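Local coordinates for protein restriction endonuclease AspBHI (Azoarcus sp., PDB 4OC8) that is a restriction endonuclease that cleaves DNA depending on its modification and assembles as a tetramer, at residues Leu263-Ala268 with Gly285-Gly290; Glu297-Leu302 with Lys326-Gly331. All coordinates share one frame; numbering follows the deposited sequence.

Interaction 1: residues Leu263-Ala268 with Gly285-Gly290; sequences LLPDVA and GRLRIG
Asp266 and Arg288 meet with their side chains crossing at about a right angle, and both carboxylate oxygens take part. OD2 of Asp266 accepts the backbone N-H of Arg288 at an N to OD2 distance of 2.6 Å, although this oxygen is crowded in the model and its place is less certain. It also pairs with Arg269. The other oxygen, OD1, lies at the edge of the guanidinium, close to its plane, and makes a weak salt-bridging hydrogen bond of 3.4 Å from Arg288 NH2. The arginine starts with CG anti to its backbone N (chi1 -162°) and then bends at chi3 (38°), which turns the guanidinium back so that NH2 faces OD1, the two planes 32° apart. Its stronger partner is Asp74 of the second subunit, bridged by the same NH2, so the guanidinium probably divides its charge between two aspartates. Next to the polar pair, Leu287 brings CD1 against the loop, 3.5 Å from Asp266 CB and 3.8 Å from Pro265 CD, crossing the proline at about a right angle. An alanine at Asp266 would probably loosen the loop, having no acceptor for the Arg288 N-H and no charge for its guanidinium. The contact lays the helix-to-strand connection after helix 251-263 against strand 284-289 of the mixed sheet in a PD-(D/E)XK-family nuclease domain.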
ATOM      1  N   LEU A 263       1.907  -0.564 -10.534  1.00 38.22           N
ATOM      2  CA  LEU A 263       2.712   0.189  -9.583  1.00 36.92           C
ATOM      3  C   LEU A 263       2.226   0.048  -8.141  1.00 39.39           C
ATOM      4  O   LEU A 263       3.048   0.084  -7.208  1.00 46.05           O
ATOM      5  CB  LEU A 263       2.748   1.675  -9.973  1.00 37.83           C
ATOM      6  CG  LEU A 263       3.585   2.596  -9.084  1.00 40.82           C
ATOM      7  CD1 LEU A 263       5.055   2.509  -9.455  1.00 34.14           C
ATOM      8  CD2 LEU A 263       3.106   4.052  -9.091  1.00 36.51           C
ATOM      9  N   LEU A 264       0.913  -0.153  -7.974  1.00 40.22           N
ATOM     10  CA  LEU A 264       0.235   0.021  -6.683  1.00 33.65           C
ATOM     11  C   LEU A 264      -0.269  -1.263  -6.027  1.00 51.64           C
ATOM     12  O   LEU A 264      -0.693  -2.186  -6.721  1.00 43.14           O
ATOM     13  CB  LEU A 264      -0.925   1.061  -6.828  1.00 38.47           C
ATOM     14  CG  LEU A 264      -0.400   2.458  -7.082  1.00 43.55           C
ATOM     15  CD1 LEU A 264      -1.396   3.608  -6.971  1.00 43.95           C
ATOM     16  CD2 LEU A 264       0.707   2.665  -6.108  1.00 38.62           C
ATOM     17  N   PRO A 265      -0.231  -1.306  -4.687  1.00 65.27           N
ATOM     18  CA  PRO A 265      -0.319  -2.497  -3.844  1.00 65.35           C
ATOM     19  C   PRO A 265      -1.691  -3.186  -3.755  1.00 65.81           C
ATOM     20  O   PRO A 265      -1.899  -4.045  -2.896  1.00 77.26           O
ATOM     21  CB  PRO A 265       0.091  -1.980  -2.467  1.00 65.03           C
ATOM     22  CG  PRO A 265       0.520  -0.574  -2.627  1.00 59.57           C
ATOM     23  CD  PRO A 265      -0.044  -0.086  -3.895  1.00 57.60           C
ATOM     24  N   ASP A 266      -2.600  -2.836  -4.648  1.00 50.78           N
ATOM     25  CA  ASP A 266      -3.899  -3.476  -4.713  1.00 54.38           C
ATOM     26  C   ASP A 266      -4.001  -3.965  -6.138  1.00 60.07           C
ATOM     27  O   ASP A 266      -3.015  -4.383  -6.739  1.00 52.19           O
ATOM     28  CB  ASP A 266      -4.983  -2.410  -4.483  1.00 59.87           C
ATOM     29  CG  ASP A 266      -6.189  -2.917  -3.687  1.00 65.68           C
ATOM     30  OD1 ASP A 266      -6.433  -4.144  -3.661  1.00 59.55           O
ATOM     31  OD2 ASP A 266      -6.902  -2.071  -3.116  1.00 73.97           O
ATOM     32  N   VAL A 267      -5.214  -3.939  -6.657  1.00 69.20           N
ATOM     33  CA  VAL A 267      -5.431  -3.690  -8.057  1.00 60.26           C
ATOM     34  C   VAL A 267      -6.306  -2.443  -7.841  1.00 59.84           C
ATOM     35  O   VAL A 267      -7.389  -2.548  -7.263  1.00 61.75           O
ATOM     36  CB  VAL A 267      -6.206  -4.845  -8.724  1.00 58.63           C
ATOM     37  CG1 VAL A 267      -6.072  -4.828 -10.229  1.00 55.75           C
ATOM     38  CG2 VAL A 267      -5.692  -6.166  -8.180  1.00 58.84           C
ATOM     39  N   ALA A 268      -5.837  -1.258  -8.230  1.00 53.13           N
ATOM     40  CA  ALA A 268      -6.588  -0.055  -7.907  1.00 57.43           C
ATOM     41  C   ALA A 268      -7.935  -0.118  -8.621  1.00 66.49           C
ATOM     42  O   ALA A 268      -8.023  -0.561  -9.773  1.00 57.71           O
ATOM     43  CB  ALA A 268      -5.810   1.203  -8.304  1.00 41.42           C
ATOM     44  N   GLY A 285      -9.065   6.932  -8.440  1.00 49.11           N
ATOM     45  CA  GLY A 285      -8.817   5.549  -8.090  1.00 48.06           C
ATOM     46  C   GLY A 285      -9.084   5.247  -6.628  1.00 42.57           C
ATOM     47  O   GLY A 285      -9.073   6.146  -5.781  1.00 47.16           O
ATOM     48  N   ARG A 286      -9.336   3.975  -6.339  1.00 41.06           N
ATOM     49  CA  ARG A 286      -9.514   3.520  -4.965  1.00 48.69           C
ATOM     50  C   ARG A 286      -8.476   2.439  -4.625  1.00 49.33           C
ATOM     51  O   ARG A 286      -8.256   1.498  -5.392  1.00 46.29           O
ATOM     52  CB  ARG A 286     -10.945   3.009  -4.747  1.00 54.32           C
ATOM     53  CG  ARG A 286     -11.418   3.029  -3.298  1.00 64.13           C
ATOM     54  CD  ARG A 286     -11.792   4.433  -2.830  1.00 70.46           C
ATOM     55  NE  ARG A 286     -13.002   4.940  -3.474  1.00 90.24           N
ATOM     56  CZ  ARG A 286     -13.588   6.093  -3.160  1.00 97.63           C
ATOM     57  NH1 ARG A 286     -13.075   6.859  -2.204  1.00 84.34           N
ATOM     58  NH2 ARG A 286     -14.686   6.481  -3.797  1.00 72.32           N
ATOM     59  N   LEU A 287      -7.836   2.590  -3.472  1.00 53.88           N
ATOM     60  CA  LEU A 287      -6.753   1.706  -3.054  1.00 61.24           C
ATOM     61  C   LEU A 287      -7.020   1.149  -1.662  1.00 55.09           C
ATOM     62  O   LEU A 287      -7.470   1.865  -0.776  1.00 54.15           O
ATOM     63  CB  LEU A 287      -5.433   2.477  -3.047  1.00 55.83           C
ATOM     64  CG  LEU A 287      -4.186   1.765  -2.529  1.00 55.42           C
ATOM     65  CD1 LEU A 287      -3.765   0.685  -3.497  1.00 58.90           C
ATOM     66  CD2 LEU A 287      -3.060   2.761  -2.308  1.00 55.95           C
ATOM     67  N   ARG A 288      -6.736  -0.131  -1.465  1.00 50.21           N
ATOM     68  CA  ARG A 288      -6.923  -0.747  -0.157  1.00 49.03           C
ATOM     69  C   ARG A 288      -5.578  -0.865   0.540  1.00 47.39           C
ATOM     70  O   ARG A 288      -4.588  -1.258  -0.066  1.00 47.66           O
ATOM     71  CB  ARG A 288      -7.564  -2.125  -0.310  1.00 53.89           C
ATOM     72  CG  ARG A 288      -8.194  -2.699   0.917  1.00 55.84           C
ATOM     73  CD  ARG A 288      -9.151  -3.820   0.526  1.00 60.29           C
ATOM     74  NE  ARG A 288      -8.613  -4.604  -0.581  1.00 58.56           N
ATOM     75  CZ  ARG A 288      -9.218  -5.654  -1.128  1.00 56.46           C
ATOM     76  NH1 ARG A 288     -10.395  -6.063  -0.673  1.00 55.71           N
ATOM     77  NH2 ARG A 288      -8.638  -6.296  -2.131  1.00 50.21           N
ATOM     78  N   ILE A 289      -5.540  -0.483   1.809  1.00 48.83           N
ATOM     79  CA  ILE A 289      -4.340  -0.604   2.613  1.00 40.28           C
ATOM     80  C   ILE A 289      -4.649  -1.560   3.747  1.00 46.62           C
ATOM     81  O   ILE A 289      -5.590  -1.335   4.520  1.00 47.01           O
ATOM     82  CB  ILE A 289      -3.914   0.749   3.192  1.00 37.05           C
ATOM     83  CG1 ILE A 289      -3.570   1.718   2.067  1.00 39.22           C
ATOM     84  CG2 ILE A 289      -2.722   0.589   4.121  1.00 43.65           C
ATOM     85  CD1 ILE A 289      -3.196   3.100   2.564  1.00 47.87           C
ATOM     86  N   GLY A 290      -3.867  -2.632   3.830  1.00 41.68           N
ATOM     87  CA  GLY A 290      -4.090  -3.666   4.821  1.00 40.78           C
ATOM     88  C   GLY A 290      -4.541  -4.968   4.194  1.00 37.04           C
ATOM     89  O   GLY A 290      -4.332  -5.204   3.009  1.00 42.59           O
TER

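Interaction 2: residues Glu297-Leu302 with Lys326-Gly331; sequences EVDFAL and KHREFG
The approach to strand 330-335 first engages its neighbour through Arg328. Its chain, bent at chi2 and chi3, crosses Asp299 at about a right angle, its CB to CD carbons packing against the carboxylate end. NE reaches Asp299 OD2 only in a long salt bridge of 3.7 Å, the guanidinium standing 82° from the carboxylate plane; Asp282 and Arg286 offer further weak ion pairs to Arg328 and Asp299 respectively. At Glu329 one backbone N-H serves two oxygens of the same residue. It meets Asp299 OD1 nearly along that oxygen's C-O axis, at an N to OD1 distance of 3.3 Å, and bonds weakly to Asp299 O. The side chain crosses Val298, putting CG 3.5 Å from Val298 CB. Its OE2 also comes within 4.0 Å of Asp299 OD1, a like-charge approach that could raise the proton affinity of either carboxylate.

Phe330 begins the strand pairing. Phe300 sends its CB over the middle of the Phe330 ring, 3.4 Å from the centroid, while the two side chains run alongside each other and their near-parallel planes (20°) slide apart with little overlap. Val298 CG2 meets the ring at its edge, 3.9 Å from CE1. Ala301 N donates to Phe330 O at 2.9 Å, in the plane of that carbonyl, a bond of the parallel pairing, and Gly331 CA then lies 3.2 Å from Ala301 O.

The pair closes a beta-alpha-beta crossover formed with helix 315-324. Phe300 and Phe330 share one face of the sheet; there Phe300 also packs on Thr260 of helix 251-263 and Phe330 on Leu287 of strand 284-289, while Ala301 on the other face touches Ile325.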
ATOM      1  N   GLU A 297      -9.876   1.894   2.780  1.00 41.64           N
ATOM      2  CA  GLU A 297      -9.733   2.369   1.413  1.00 40.40           C
ATOM      3  C   GLU A 297      -9.355   3.836   1.411  1.00 40.42           C
ATOM      4  O   GLU A 297      -9.859   4.621   2.213  1.00 45.68           O
ATOM      5  CB  GLU A 297     -11.013   2.147   0.609  1.00 49.48           C
ATOM      6  CG  GLU A 297     -11.129   0.764   0.001  1.00 60.69           C
ATOM      7  CD  GLU A 297     -12.336   0.631  -0.911  1.00 80.38           C
ATOM      8  OE1 GLU A 297     -13.166   1.568  -0.938  1.00 89.22           O
ATOM      9  OE2 GLU A 297     -12.450  -0.406  -1.601  1.00 72.68           O
ATOM     10  N   VAL A 298      -8.451   4.194   0.511  1.00 43.88           N
ATOM     11  CA  VAL A 298      -8.016   5.567   0.334  1.00 47.72           C
ATOM     12  C   VAL A 298      -8.201   5.905  -1.135  1.00 46.01           C
ATOM     13  O   VAL A 298      -8.017   5.048  -1.996  1.00 48.13           O
ATOM     14  CB  VAL A 298      -6.538   5.741   0.734  1.00 38.85           C
ATOM     15  CG1 VAL A 298      -6.371   5.542   2.231  1.00 36.36           C
ATOM     16  CG2 VAL A 298      -5.648   4.774  -0.037  1.00 44.01           C
ATOM     17  N   ASP A 299      -8.593   7.136  -1.430  1.00 45.57           N
ATOM     18  CA  ASP A 299      -8.785   7.522  -2.819  1.00 49.31           C
ATOM     19  C   ASP A 299      -7.596   8.315  -3.340  1.00 50.77           C
ATOM     20  O   ASP A 299      -6.934   9.025  -2.583  1.00 54.88           O
ATOM     21  CB  ASP A 299     -10.094   8.296  -3.011  1.00 55.37           C
ATOM     22  CG  ASP A 299     -10.299   9.386  -1.966  1.00 80.07           C
ATOM     23  OD1 ASP A 299      -9.324   9.757  -1.279  1.00 76.04           O
ATOM     24  OD2 ASP A 299     -11.442   9.878  -1.838  1.00 91.69           O
ATOM     25  N   PHE A 300      -7.312   8.179  -4.630  1.00 43.91           N
ATOM     26  CA  PHE A 300      -6.267   8.993  -5.242  1.00 44.39           C
ATOM     27  C   PHE A 300      -6.707   9.588  -6.568  1.00 47.72           C
ATOM     28  O   PHE A 300      -7.587   9.055  -7.231  1.00 45.22           O
ATOM     29  CB  PHE A 300      -4.969   8.203  -5.424  1.00 37.39           C
ATOM     30  CG  PHE A 300      -5.097   7.019  -6.337  1.00 38.87           C
ATOM     31  CD1 PHE A 300      -5.551   5.799  -5.855  1.00 45.25           C
ATOM     32  CD2 PHE A 300      -4.752   7.117  -7.671  1.00 39.88           C
ATOM     33  CE1 PHE A 300      -5.667   4.702  -6.690  1.00 45.90           C
ATOM     34  CE2 PHE A 300      -4.867   6.022  -8.514  1.00 49.37           C
ATOM     35  CZ  PHE A 300      -5.323   4.813  -8.021  1.00 44.89           C
ATOM     36  N   ALA A 301      -6.092  10.701  -6.951  1.00 50.23           N
ATOM     37  CA  ALA A 301      -6.384  11.310  -8.243  1.00 39.18           C
ATOM     38  C   ALA A 301      -5.308  10.933  -9.248  1.00 40.37           C
ATOM     39  O   ALA A 301      -4.125  10.960  -8.932  1.00 42.01           O
ATOM     40  CB  ALA A 301      -6.486  12.820  -8.112  1.00 42.17           C
ATOM     41  N   LEU A 302      -5.723  10.578 -10.457  1.00 38.97           N
ATOM     42  CA  LEU A 302      -4.793  10.199 -11.511  1.00 39.12           C
ATOM     43  C   LEU A 302      -4.626  11.334 -12.521  1.00 47.52           C
ATOM     44  O   LEU A 302      -5.590  12.018 -12.868  1.00 46.84           O
ATOM     45  CB  LEU A 302      -5.285   8.934 -12.212  1.00 33.84           C
ATOM     46  CG  LEU A 302      -4.411   8.360 -13.327  1.00 41.33           C
ATOM     47  CD1 LEU A 302      -3.034   8.011 -12.801  1.00 42.59           C
ATOM     48  CD2 LEU A 302      -5.067   7.139 -13.951  1.00 36.64           C
ATOM     49  N   LYS A 326      -7.223  17.684  -3.425  1.00 56.59           N
ATOM     50  CA  LYS A 326      -7.661  18.391  -2.223  1.00 70.35           C
ATOM     51  C   LYS A 326      -8.405  17.477  -1.254  1.00 76.06           C
ATOM     52  O   LYS A 326      -8.057  17.395  -0.076  1.00 86.79           O
ATOM     53  CB  LYS A 326      -8.553  19.582  -2.592  1.00 81.17           C
ATOM     54  CG  LYS A 326      -7.826  20.912  -2.787  1.00 79.97           C
ATOM     55  CD  LYS A 326      -7.389  21.514  -1.455  1.00 88.03           C
ATOM     56  CE  LYS A 326      -7.068  22.998  -1.586  1.00 72.73           C
ATOM     57  NZ  LYS A 326      -6.048  23.273  -2.637  1.00 87.48           N
ATOM     58  N   HIS A 327      -9.423  16.786  -1.758  1.00 67.16           N
ATOM     59  CA  HIS A 327     -10.275  15.956  -0.911  1.00 71.47           C
ATOM     60  C   HIS A 327      -9.882  14.486  -0.958  1.00 79.57           C
ATOM     61  O   HIS A 327     -10.616  13.623  -0.473  1.00 88.19           O
ATOM     62  CB  HIS A 327     -11.743  16.112  -1.313  1.00 78.98           C
ATOM     63  CG  HIS A 327     -12.290  17.491  -1.094  1.00 97.00           C
ATOM     64  ND1 HIS A 327     -13.418  17.953  -1.734  1.00 86.28           N
ATOM     65  CD2 HIS A 327     -11.862  18.504  -0.303  1.00 89.38           C
ATOM     66  CE1 HIS A 327     -13.662  19.194  -1.351  1.00 86.14           C
ATOM     67  NE2 HIS A 327     -12.733  19.552  -0.484  1.00 85.79           N
ATOM     68  N   ARG A 328      -8.723  14.204  -1.540  1.00 74.51           N
ATOM     69  CA  ARG A 328      -8.250  12.830  -1.659  1.00 63.01           C
ATOM     70  C   ARG A 328      -6.899  12.658  -0.975  1.00 59.40           C
ATOM     71  O   ARG A 328      -6.191  13.632  -0.724  1.00 63.61           O
ATOM     72  CB  ARG A 328      -8.184  12.420  -3.129  1.00 60.47           C
ATOM     73  CG  ARG A 328      -9.445  12.793  -3.893  1.00 64.95           C
ATOM     74  CD  ARG A 328      -9.810  11.768  -4.943  1.00 61.53           C
ATOM     75  NE  ARG A 328     -11.259  11.627  -5.055  1.00 58.53           N
ATOM     76  CZ  ARG A 328     -12.028  12.417  -5.795  1.00 69.00           C
ATOM     77  NH1 ARG A 328     -11.484  13.409  -6.491  1.00 69.02           N
ATOM     78  NH2 ARG A 328     -13.339  12.216  -5.838  1.00 64.37           N
ATOM     79  N   GLU A 329      -6.554  11.414  -0.665  1.00 55.06           N
ATOM     80  CA  GLU A 329      -5.354  11.126   0.114  1.00 58.09           C
ATOM     81  C   GLU A 329      -4.081  11.433  -0.656  1.00 46.93           C
ATOM     82  O   GLU A 329      -3.144  12.018  -0.111  1.00 55.74           O
ATOM     83  CB  GLU A 329      -5.348   9.668   0.577  1.00 59.51           C
ATOM     84  CG  GLU A 329      -6.674   9.199   1.159  1.00 73.49           C
ATOM     85  CD  GLU A 329      -7.130  10.021   2.350  1.00 94.17           C
ATOM     86  OE1 GLU A 329      -6.266  10.560   3.077  1.00101.70           O
ATOM     87  OE2 GLU A 329      -8.358  10.126   2.555  1.00103.74           O
ATOM     88  N   PHE A 330      -4.043  11.037  -1.923  1.00 39.64           N
ATOM     89  CA  PHE A 330      -2.869  11.302  -2.748  1.00 41.16           C
ATOM     90  C   PHE A 330      -3.158  11.376  -4.253  1.00 39.72           C
ATOM     91  O   PHE A 330      -4.304  11.255  -4.691  1.00 39.61           O
ATOM     92  CB  PHE A 330      -1.770  10.276  -2.456  1.00 37.06           C
ATOM     93  CG  PHE A 330      -2.117   8.872  -2.862  1.00 41.87           C
ATOM     94  CD1 PHE A 330      -2.964   8.095  -2.081  1.00 40.29           C
ATOM     95  CD2 PHE A 330      -1.580   8.321  -4.016  1.00 32.20           C
ATOM     96  CE1 PHE A 330      -3.277   6.799  -2.450  1.00 33.05           C
ATOM     97  CE2 PHE A 330      -1.885   7.029  -4.389  1.00 32.49           C
ATOM     98  CZ  PHE A 330      -2.734   6.264  -3.605  1.00 36.87           C
ATOM     99  N   GLY A 331      -2.105  11.593  -5.035  1.00 32.63           N
ATOM    100  CA  GLY A 331      -2.223  11.644  -6.478  1.00 36.96           C
ATOM    101  C   GLY A 331      -1.102  10.902  -7.184  1.00 42.25           C
ATOM    102  O   GLY A 331       0.020  10.843  -6.686  1.00 47.91           O
TER

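Interaction 1 closes before interaction 2 opens along the chain, yet their centres lie about 11 Å apart, and both reach the same five-stranded mixed sheet. The join is direct: strands 284-289 and 294-305 follow each other in sequence and pair antiparallel, with Leu287 O 2.8 Å from Val298 N and Gly285 N 2.9 Å from Phe300 O, both probable hydrogen bonds. Across the sheet, the loop of 263-268 thus packs on strand 284-289, which pairs with 294-305, which in turn pairs parallel with 330-335. This is consistent with one nuclease domain in which long-range contacts, made one after another along the chain, assemble neighbouring strands.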